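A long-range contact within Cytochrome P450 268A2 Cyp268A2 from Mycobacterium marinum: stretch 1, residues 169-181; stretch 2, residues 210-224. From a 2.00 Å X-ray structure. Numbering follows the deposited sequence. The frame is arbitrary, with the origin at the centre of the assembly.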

ATOM      1  N   MET A 169      -6.604   9.154  14.647  1.00 40.76           N
ATOM      2  CA  MET A 169      -7.881   9.254  13.949  1.00 43.35           C
ATOM      3  C   MET A 169      -8.878   8.223  14.462  1.00 45.81           C
ATOM      4  O   MET A 169     -10.029   8.556  14.758  1.00 47.07           O
ATOM      5  CB  MET A 169      -7.670   9.084  12.444  1.00 42.61           C
ATOM      6  CG  MET A 169      -6.807  10.158  11.816  1.00 42.80           C
ATOM      7  SD  MET A 169      -6.500   9.840  10.071  1.00 41.67           S
ATOM      8  CE  MET A 169      -8.157   9.478   9.494  1.00 40.65           C
ATOM      9  N   VAL A 170      -8.454   6.965  14.565  1.00 46.23           N
ATOM     10  CA  VAL A 170      -9.373   5.909  14.974  1.00 46.61           C
ATOM     11  C   VAL A 170      -9.598   5.916  16.483  1.00 46.88           C
ATOM     12  O   VAL A 170     -10.669   5.512  16.952  1.00 47.70           O
ATOM     13  CB  VAL A 170      -8.850   4.546  14.491  1.00 46.06           C
ATOM     14  CG1 VAL A 170      -9.884   3.454  14.714  1.00 46.40           C
ATOM     15  CG2 VAL A 170      -8.459   4.621  13.028  1.00 45.38           C
ATOM     16  N   GLY A 171      -8.616   6.370  17.259  1.00 43.91           N
ATOM     17  CA  GLY A 171      -8.718   6.338  18.702  1.00 42.03           C
ATOM     18  C   GLY A 171      -8.144   5.100  19.351  1.00 39.78           C
ATOM     19  O   GLY A 171      -8.660   4.661  20.385  1.00 41.11           O
ATOM     20  N   ILE A 172      -7.098   4.520  18.776  1.00 36.54           N
ATOM     21  CA  ILE A 172      -6.493   3.310  19.345  1.00 34.45           C
ATOM     22  C   ILE A 172      -5.849   3.651  20.685  1.00 34.79           C
ATOM     23  O   ILE A 172      -5.113   4.651  20.778  1.00 35.69           O
ATOM     24  CB  ILE A 172      -5.465   2.723  18.373  1.00 32.34           C
ATOM     25  CG1 ILE A 172      -6.097   2.513  16.993  1.00 30.53           C
ATOM     26  CG2 ILE A 172      -4.896   1.406  18.913  1.00 31.99           C
ATOM     27  CD1 ILE A 172      -5.191   1.821  16.002  1.00 29.00           C
ATOM     28  N   PRO A 173      -6.084   2.864  21.738  1.00 33.58           N
ATOM     29  CA  PRO A 173      -5.406   3.124  23.014  1.00 33.46           C
ATOM     30  C   PRO A 173      -3.895   3.035  22.860  1.00 32.36           C
ATOM     31  O   PRO A 173      -3.375   2.276  22.040  1.00 30.64           O
ATOM     32  CB  PRO A 173      -5.942   2.020  23.934  1.00 33.73           C
ATOM     33  CG  PRO A 173      -7.240   1.609  23.321  1.00 33.48           C
ATOM     34  CD  PRO A 173      -7.050   1.757  21.838  1.00 32.90           C
ATOM     35  N   GLU A 174      -3.189   3.836  23.665  1.00 33.25           N
ATOM     36  CA  GLU A 174      -1.740   3.937  23.522  1.00 33.45           C
ATOM     37  C   GLU A 174      -1.049   2.600  23.760  1.00 32.61           C
ATOM     38  O   GLU A 174      -0.045   2.296  23.104  1.00 31.71           O
ATOM     39  CB  GLU A 174      -1.192   4.995  24.480  1.00 35.50           C
ATOM     40  CG  GLU A 174       0.308   5.183  24.386  1.00 36.72           C
ATOM     41  CD  GLU A 174       0.711   6.127  23.269  1.00 37.49           C
ATOM     42  OE1 GLU A 174      -0.174   6.817  22.718  1.00 37.78           O
ATOM     43  OE2 GLU A 174       1.915   6.181  22.942  1.00 37.92           O
ATOM     44  N   ALA A 175      -1.571   1.785  24.679  1.00 33.46           N
ATOM     45  CA  ALA A 175      -0.959   0.493  24.965  1.00 34.18           C
ATOM     46  C   ALA A 175      -1.042  -0.469  23.785  1.00 32.77           C
ATOM     47  O   ALA A 175      -0.308  -1.462  23.762  1.00 32.73           O
ATOM     48  CB  ALA A 175      -1.611  -0.137  26.196  1.00 36.01           C
ATOM     49  N   ASP A 176      -1.908  -0.199  22.809  1.00 31.22           N
ATOM     50  CA  ASP A 176      -2.083  -1.068  21.654  1.00 29.48           C
ATOM     51  C   ASP A 176      -1.487  -0.499  20.374  1.00 27.36           C
ATOM     52  O   ASP A 176      -1.562  -1.155  19.331  1.00 25.87           O
ATOM     53  CB  ASP A 176      -3.571  -1.355  21.429  1.00 29.83           C
ATOM     54  CG  ASP A 176      -4.205  -2.082  22.592  1.00 31.46           C
ATOM     55  OD1 ASP A 176      -3.750  -3.200  22.913  1.00 32.05           O
ATOM     56  OD2 ASP A 176      -5.155  -1.533  23.185  1.00 32.49           O
ATOM     57  N   ARG A 177      -0.894   0.695  20.424  1.00 27.36           N
ATOM     58  CA  ARG A 177      -0.494   1.370  19.192  1.00 26.83           C
ATOM     59  C   ARG A 177       0.673   0.660  18.516  1.00 25.21           C
ATOM     60  O   ARG A 177       0.632   0.394  17.309  1.00 24.27           O
ATOM     61  CB  ARG A 177      -0.154   2.831  19.486  1.00 28.69           C
ATOM     62  CG  ARG A 177      -1.384   3.709  19.654  1.00 30.42           C
ATOM     63  CD  ARG A 177      -1.028   5.125  20.069  1.00 32.45           C
ATOM     64  NE  ARG A 177      -2.221   5.940  20.282  1.00 34.44           N
ATOM     65  CZ  ARG A 177      -2.421   7.135  19.736  1.00 35.76           C
ATOM     66  NH1 ARG A 177      -1.504   7.665  18.936  1.00 35.74           N
ATOM     67  NH2 ARG A 177      -3.540   7.802  19.985  1.00 36.80           N
ATOM     68  N   GLU A 178       1.724   0.339  19.275  1.00 25.25           N
ATOM     69  CA  GLU A 178       2.886  -0.305  18.669  1.00 25.24           C
ATOM     70  C   GLU A 178       2.577  -1.729  18.222  1.00 24.26           C
ATOM     71  O   GLU A 178       3.138  -2.198  17.225  1.00 23.30           O
ATOM     72  CB  GLU A 178       4.066  -0.298  19.642  1.00 27.35           C
ATOM     73  CG  GLU A 178       4.642   1.087  19.916  1.00 29.26           C
ATOM     74  CD  GLU A 178       5.094   1.802  18.653  1.00 29.59           C
ATOM     75  OE1 GLU A 178       5.560   1.127  17.710  1.00 29.36           O
ATOM     76  OE2 GLU A 178       4.983   3.045  18.604  1.00 30.12           O
ATOM     77  N   ARG A 179       1.691  -2.430  18.935  1.00 24.42           N
ATOM     78  CA  ARG A 179       1.334  -3.785  18.531  1.00 24.05           C
ATOM     79  C   ARG A 179       0.463  -3.788  17.281  1.00 21.31           C
ATOM     80  O   ARG A 179       0.565  -4.707  16.459  1.00 20.20           O
ATOM     81  CB  ARG A 179       0.626  -4.510  19.674  1.00 26.80           C
ATOM     82  CG  ARG A 179       1.455  -4.632  20.940  1.00 30.49           C
ATOM     83  CD  ARG A 179       0.617  -5.143  22.100  1.00 33.80           C
ATOM     84  NE  ARG A 179       0.137  -6.502  21.871  1.00 35.84           N
ATOM     85  CZ  ARG A 179      -0.607  -7.186  22.735  1.00 37.92           C
ATOM     86  NH1 ARG A 179      -0.958  -6.637  23.890  1.00 39.27           N
ATOM     87  NH2 ARG A 179      -0.999  -8.418  22.444  1.00 38.15           N
ATOM     88  N   VAL A 180      -0.400  -2.782  17.120  1.00 21.28           N
ATOM     89  CA  VAL A 180      -1.211  -2.695  15.909  1.00 21.71           C
ATOM     90  C   VAL A 180      -0.325  -2.436  14.695  1.00 20.69           C
ATOM     91  O   VAL A 180      -0.515  -3.038  13.632  1.00 19.93           O
ATOM     92  CB  VAL A 180      -2.296  -1.614  16.069  1.00 23.08           C
ATOM     93  CG1 VAL A 180      -2.843  -1.199  14.709  1.00 17.45           C
ATOM     94  CG2 VAL A 180      -3.416  -2.119  16.965  1.00 18.73           C
ATOM     95  N   ALA A 181       0.661  -1.545  14.837  1.00 20.50           N
ATOM     96  CA  ALA A 181       1.591  -1.291  13.741  1.00 19.88           C
ATOM     97  C   ALA A 181       2.392  -2.540  13.398  1.00 19.62           C
ATOM     98  O   ALA A 181       2.654  -2.816  12.221  1.00 18.44           O
ATOM     99  CB  ALA A 181       2.525  -0.137  14.103  1.00 20.38           C
ATOM    100  N   MET A 210      -5.914 -11.978  14.468  1.00 17.45           N
ATOM    101  CA  MET A 210      -6.701 -12.172  15.681  1.00 18.24           C
ATOM    102  C   MET A 210      -6.524 -11.006  16.644  1.00 18.67           C
ATOM    103  O   MET A 210      -7.500 -10.528  17.234  1.00 19.11           O
ATOM    104  CB  MET A 210      -6.309 -13.487  16.352  1.00 18.82           C
ATOM    105  CG  MET A 210      -7.170 -13.861  17.540  1.00 24.54           C
ATOM    106  SD  MET A 210      -6.617 -15.387  18.317  1.00 25.19           S
ATOM    107  CE  MET A 210      -5.594 -14.741  19.638  1.00 26.57           C
ATOM    108  N   TYR A 211      -5.288 -10.527  16.811  1.00 18.62           N
ATOM    109  CA  TYR A 211      -5.053  -9.405  17.715  1.00 19.10           C
ATOM    110  C   TYR A 211      -5.758  -8.146  17.226  1.00 18.77           C
ATOM    111  O   TYR A 211      -6.383  -7.431  18.017  1.00 21.36           O
ATOM    112  CB  TYR A 211      -3.556  -9.148  17.872  1.00 19.18           C
ATOM    113  CG  TYR A 211      -3.257  -7.831  18.554  1.00 19.53           C
ATOM    114  CD1 TYR A 211      -3.438  -7.682  19.921  1.00 20.54           C
ATOM    115  CD2 TYR A 211      -2.819  -6.732  17.825  1.00 19.01           C
ATOM    116  CE1 TYR A 211      -3.180  -6.479  20.550  1.00 20.95           C
ATOM    117  CE2 TYR A 211      -2.558  -5.523  18.446  1.00 22.42           C
ATOM    118  CZ  TYR A 211      -2.740  -5.405  19.809  1.00 20.42           C
ATOM    119  OH  TYR A 211      -2.482  -4.209  20.435  1.00 28.23           O
ATOM    120  N   LEU A 212      -5.664  -7.857  15.924  1.00 17.94           N
ATOM    121  CA  LEU A 212      -6.334  -6.680  15.380  1.00 20.85           C
ATOM    122  C   LEU A 212      -7.846  -6.765  15.555  1.00 21.19           C
ATOM    123  O   LEU A 212      -8.502  -5.743  15.785  1.00 18.27           O
ATOM    124  CB  LEU A 212      -5.972  -6.506  13.905  1.00 16.79           C
ATOM    125  CG  LEU A 212      -4.518  -6.119  13.626  1.00 16.53           C
ATOM    126  CD1 LEU A 212      -4.225  -6.145  12.134  1.00 16.23           C
ATOM    127  CD2 LEU A 212      -4.206  -4.751  14.215  1.00 17.27           C
ATOM    128  N   HIS A 213      -8.413  -7.970  15.458  1.00 18.02           N
ATOM    129  CA  HIS A 213      -9.841  -8.131  15.715  1.00 18.46           C
ATOM    130  C   HIS A 213     -10.165  -7.968  17.195  1.00 19.46           C
ATOM    131  O   HIS A 213     -11.282  -7.568  17.543  1.00 19.97           O
ATOM    132  CB  HIS A 213     -10.320  -9.491  15.207  1.00 18.30           C
ATOM    133  CG  HIS A 213     -10.529  -9.538  13.725  1.00 17.52           C
ATOM    134  ND1 HIS A 213     -11.682 -10.028  13.150  1.00 17.53           N
ATOM    135  CD2 HIS A 213      -9.734  -9.149  12.701  1.00 16.79           C
ATOM    136  CE1 HIS A 213     -11.587  -9.940  11.834  1.00 16.84           C
ATOM    137  NE2 HIS A 213     -10.414  -9.411  11.536  1.00 16.38           N
ATOM    138  N   GLN A 214      -9.210  -8.274  18.076  1.00 19.84           N
ATOM    139  CA  GLN A 214      -9.415  -8.033  19.501  1.00 21.28           C
ATOM    140  C   GLN A 214      -9.477  -6.541  19.801  1.00 21.62           C
ATOM    141  O   GLN A 214     -10.351  -6.087  20.549  1.00 22.44           O
ATOM    142  CB  GLN A 214      -8.298  -8.692  20.312  1.00 21.55           C
ATOM    143  CG  GLN A 214      -8.491 -10.176  20.541  1.00 22.54           C
ATOM    144  CD  GLN A 214      -9.818 -10.491  21.199  1.00 23.58           C
ATOM    145  OE1 GLN A 214     -10.134  -9.973  22.269  1.00 25.17           O
ATOM    146  NE2 GLN A 214     -10.603 -11.342  20.558  1.00 22.08           N
ATOM    147  N   VAL A 215      -8.557  -5.766  19.224  1.00 20.56           N
ATOM    148  CA  VAL A 215      -8.577  -4.319  19.403  1.00 20.80           C
ATOM    149  C   VAL A 215      -9.832  -3.725  18.776  1.00 20.70           C
ATOM    150  O   VAL A 215     -10.421  -2.779  19.310  1.00 21.36           O
ATOM    151  CB  VAL A 215      -7.299  -3.692  18.813  1.00 22.69           C
ATOM    152  CG1 VAL A 215      -7.289  -2.185  19.033  1.00 20.55           C
ATOM    153  CG2 VAL A 215      -6.059  -4.334  19.423  1.00 20.41           C
ATOM    154  N   ALA A 216     -10.261  -4.274  17.636  1.00 19.96           N
ATOM    155  CA  ALA A 216     -11.461  -3.771  16.977  1.00 19.91           C
ATOM    156  C   ALA A 216     -12.706  -4.024  17.819  1.00 21.68           C
ATOM    157  O   ALA A 216     -13.569  -3.147  17.938  1.00 22.11           O
ATOM    158  CB  ALA A 216     -11.608  -4.406  15.595  1.00 19.01           C
ATOM    159  N   ALA A 217     -12.817  -5.214  18.416  1.00 21.15           N
ATOM    160  CA  ALA A 217     -13.975  -5.511  19.252  1.00 22.13           C
ATOM    161  C   ALA A 217     -14.001  -4.630  20.496  1.00 32.22           C
ATOM    162  O   ALA A 217     -15.072  -4.182  20.923  1.00 33.07           O
ATOM    163  CB  ALA A 217     -13.982  -6.988  19.641  1.00 22.31           C
ATOM    164  N   SER A 218     -12.833  -4.368  21.088  1.00 32.15           N
ATOM    165  CA  SER A 218     -12.778  -3.522  22.277  1.00 33.18           C
ATOM    166  C   SER A 218     -13.115  -2.073  21.946  1.00 33.66           C
ATOM    167  O   SER A 218     -13.836  -1.410  22.701  1.00 34.07           O
ATOM    168  CB  SER A 218     -11.397  -3.614  22.926  1.00 32.74           C
ATOM    169  OG  SER A 218     -11.206  -4.874  23.544  1.00 33.11           O
ATOM    170  N   LEU A 219     -12.602  -1.564  20.823  1.00 33.45           N
ATOM    171  CA  LEU A 219     -12.886  -0.182  20.450  1.00 34.49           C
ATOM    172  C   LEU A 219     -14.327  -0.023  19.977  1.00 34.58           C
ATOM    173  O   LEU A 219     -14.968   0.995  20.257  1.00 34.68           O
ATOM    174  CB  LEU A 219     -11.908   0.284  19.375  1.00 34.64           C
ATOM    175  CG  LEU A 219     -11.516   1.762  19.455  1.00 35.11           C
ATOM    176  CD1 LEU A 219     -10.482   1.973  20.546  1.00 35.80           C
ATOM    177  CD2 LEU A 219     -10.989   2.260  18.121  1.00 34.22           C
ATOM    178  N   ALA A 220     -14.859  -1.022  19.271  1.00 35.42           N
ATOM    179  CA  ALA A 220     -16.246  -0.949  18.820  1.00 37.50           C
ATOM    180  C   ALA A 220     -17.202  -0.910  20.004  1.00 39.84           C
ATOM    181  O   ALA A 220     -18.149  -0.116  20.030  1.00 40.76           O
ATOM    182  CB  ALA A 220     -16.565  -2.134  17.910  1.00 37.70           C
ATOM    183  N   ALA A 221     -16.971  -1.771  20.998  1.00 40.54           N
ATOM    184  CA  ALA A 221     -17.804  -1.756  22.195  1.00 42.02           C
ATOM    185  C   ALA A 221     -17.647  -0.456  22.972  1.00 43.59           C
ATOM    186  O   ALA A 221     -18.612   0.022  23.577  1.00 44.20           O
ATOM    187  CB  ALA A 221     -17.472  -2.956  23.082  1.00 41.52           C
ATOM    188  N   GLU A 222     -16.448   0.132  22.964  1.00 44.15           N
ATOM    189  CA  GLU A 222     -16.243   1.397  23.663  1.00 46.30           C
ATOM    190  C   GLU A 222     -16.981   2.537  22.973  1.00 46.85           C
ATOM    191  O   GLU A 222     -17.581   3.388  23.637  1.00 47.59           O
ATOM    192  CB  GLU A 222     -14.750   1.708  23.760  1.00 46.81           C
ATOM    193  CG  GLU A 222     -14.446   3.103  24.285  1.00 49.60           C
ATOM    194  CD  GLU A 222     -13.121   3.644  23.788  1.00 51.17           C
ATOM    195  OE1 GLU A 222     -12.073   3.265  24.350  1.00 51.98           O
ATOM    196  OE2 GLU A 222     -13.127   4.452  22.835  1.00 51.18           O
ATOM    197  N   ARG A 223     -16.956   2.561  21.638  1.00 46.96           N
ATOM    198  CA  ARG A 223     -17.534   3.679  20.901  1.00 48.42           C
ATOM    199  C   ARG A 223     -19.046   3.555  20.765  1.00 49.87           C
ATOM    200  O   ARG A 223     -19.726   4.565  20.562  1.00 50.82           O
ATOM    201  CB  ARG A 223     -16.888   3.813  19.527  1.00 47.61           C
ATOM    202  CG  ARG A 223     -15.419   4.154  19.573  1.00 47.63           C
ATOM    203  CD  ARG A 223     -15.195   5.541  20.153  1.00 49.06           C
ATOM    204  NE  ARG A 223     -14.026   6.212  19.579  1.00 48.77           N
ATOM    205  CZ  ARG A 223     -13.093   6.846  20.286  1.00 49.30           C
ATOM    206  NH1 ARG A 223     -12.074   7.422  19.659  1.00 48.60           N
ATOM    207  NH2 ARG A 223     -13.173   6.920  21.607  1.00 50.45           N
ATOM    208  N   ARG A 224     -19.596   2.346  20.880  1.00 50.71           N
ATOM    209  CA  ARG A 224     -21.050   2.204  20.851  1.00 52.94           C
ATOM    210  C   ARG A 224     -21.690   2.706  22.141  1.00 57.80           C
ATOM    211  O   ARG A 224     -22.841   3.156  22.129  1.00 58.87           O
ATOM    212  CB  ARG A 224     -21.427   0.745  20.588  1.00 50.86           C
ATOM    213  CG  ARG A 224     -21.205   0.306  19.147  1.00 47.93           C
ATOM    214  CD  ARG A 224     -21.879  -1.028  18.856  1.00 46.56           C
ATOM    215  NE  ARG A 224     -21.367  -1.631  17.630  1.00 44.17           N
ATOM    216  CZ  ARG A 224     -20.492  -2.633  17.600  1.00 42.76           C
ATOM    217  NH1 ARG A 224     -20.037  -3.150  18.734  1.00 42.93           N
ATOM    218  NH2 ARG A 224     -20.074  -3.118  16.439  1.00 41.51           N
TER

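The most unusual feature of this contact is Gly171, a residue without a side chain whose CA lies close to an arginine side chain. It is the first residue after a helix to leave helical angles, with phi 92° and psi 32°, and its CA stands 3.7 Å from Arg223 NH1. A CB built in ideal geometry would point toward the other stretch and fall 2.2 Å from Arg223 NH1, which is a clash. The same atom would also be jammed against the carbonyl oxygen of Val170, so the backbone angles by themselves already call for glycine. Arg223 NH1 also lies 3.6 Å from Val170 O, but no hydrogen bond is assigned to that pair. The guanidinium is instead held within its own stretch by a salt bridge, Arg223 NH2 to Glu222 OE2 at 2.8 Å.

Leu219 fills the space beside this turn. Its CB points toward the other stretch, and its two methyl groups reach different residues: CD2 lies 3.8 Å from Val170 CG1, while CD1 lies 3.7 Å from Pro173 CD. The polar backbone is close as well, with Leu219 CD1 3.3 Å from Gly171 O and Leu219 CD2 3.5 Å from Val170 O. The chi1 of Leu219, -146°, lies between the usual wells, and its chi2 is p.

Further along, the backbones run in opposing order: the nearest CA pairs are Ile172 with Leu219, Asp176 with Val215 and Val180 with Leu212, so the numbering rises on one side as it falls on the other. Helix 177-181 and helix 210-224 cross at -136°, and their axes approach no closer than 10.3 Å. Side chains bridge that gap. Val215, pointing toward stretch 1, touches both Ile172 and Val180: its CG1 lies 4.3 Å from Ile172 CG2 and 4.4 Å from Val180 CG2, and its CG2 lies 4.2 Å from Val180 CG2. Val180 in turn sets CG1 3.8 Å from Leu212 CD2 and CG2 3.8 Å from Tyr211 CE2. Leu212 starts sideways from its CA, but its end comes nearer, which explains how it reaches Val180.

Tyr211 has the largest area covered by the other stretch, 106 Å² of its surface. Its hydroxyl makes the only hydrogen bond across the contact: Tyr211 OH donates to Asp176 OD1 at 3.0 Å. The acceptor lies at the ring edge, near its plane, where a phenol proton can point without turning out of conjugation. Val180 N, 3.7 Å from Tyr211 CE2, is also at the ring edge, but its own hydrogen bond is to Asp176 O at 3.0 Å within the first stretch. Arg179 passes close by, with its CB 3.2 Å from Tyr211 OH and Tyr211 CE1 over one face of its guanidinium. The two planes are nearly parallel but offset.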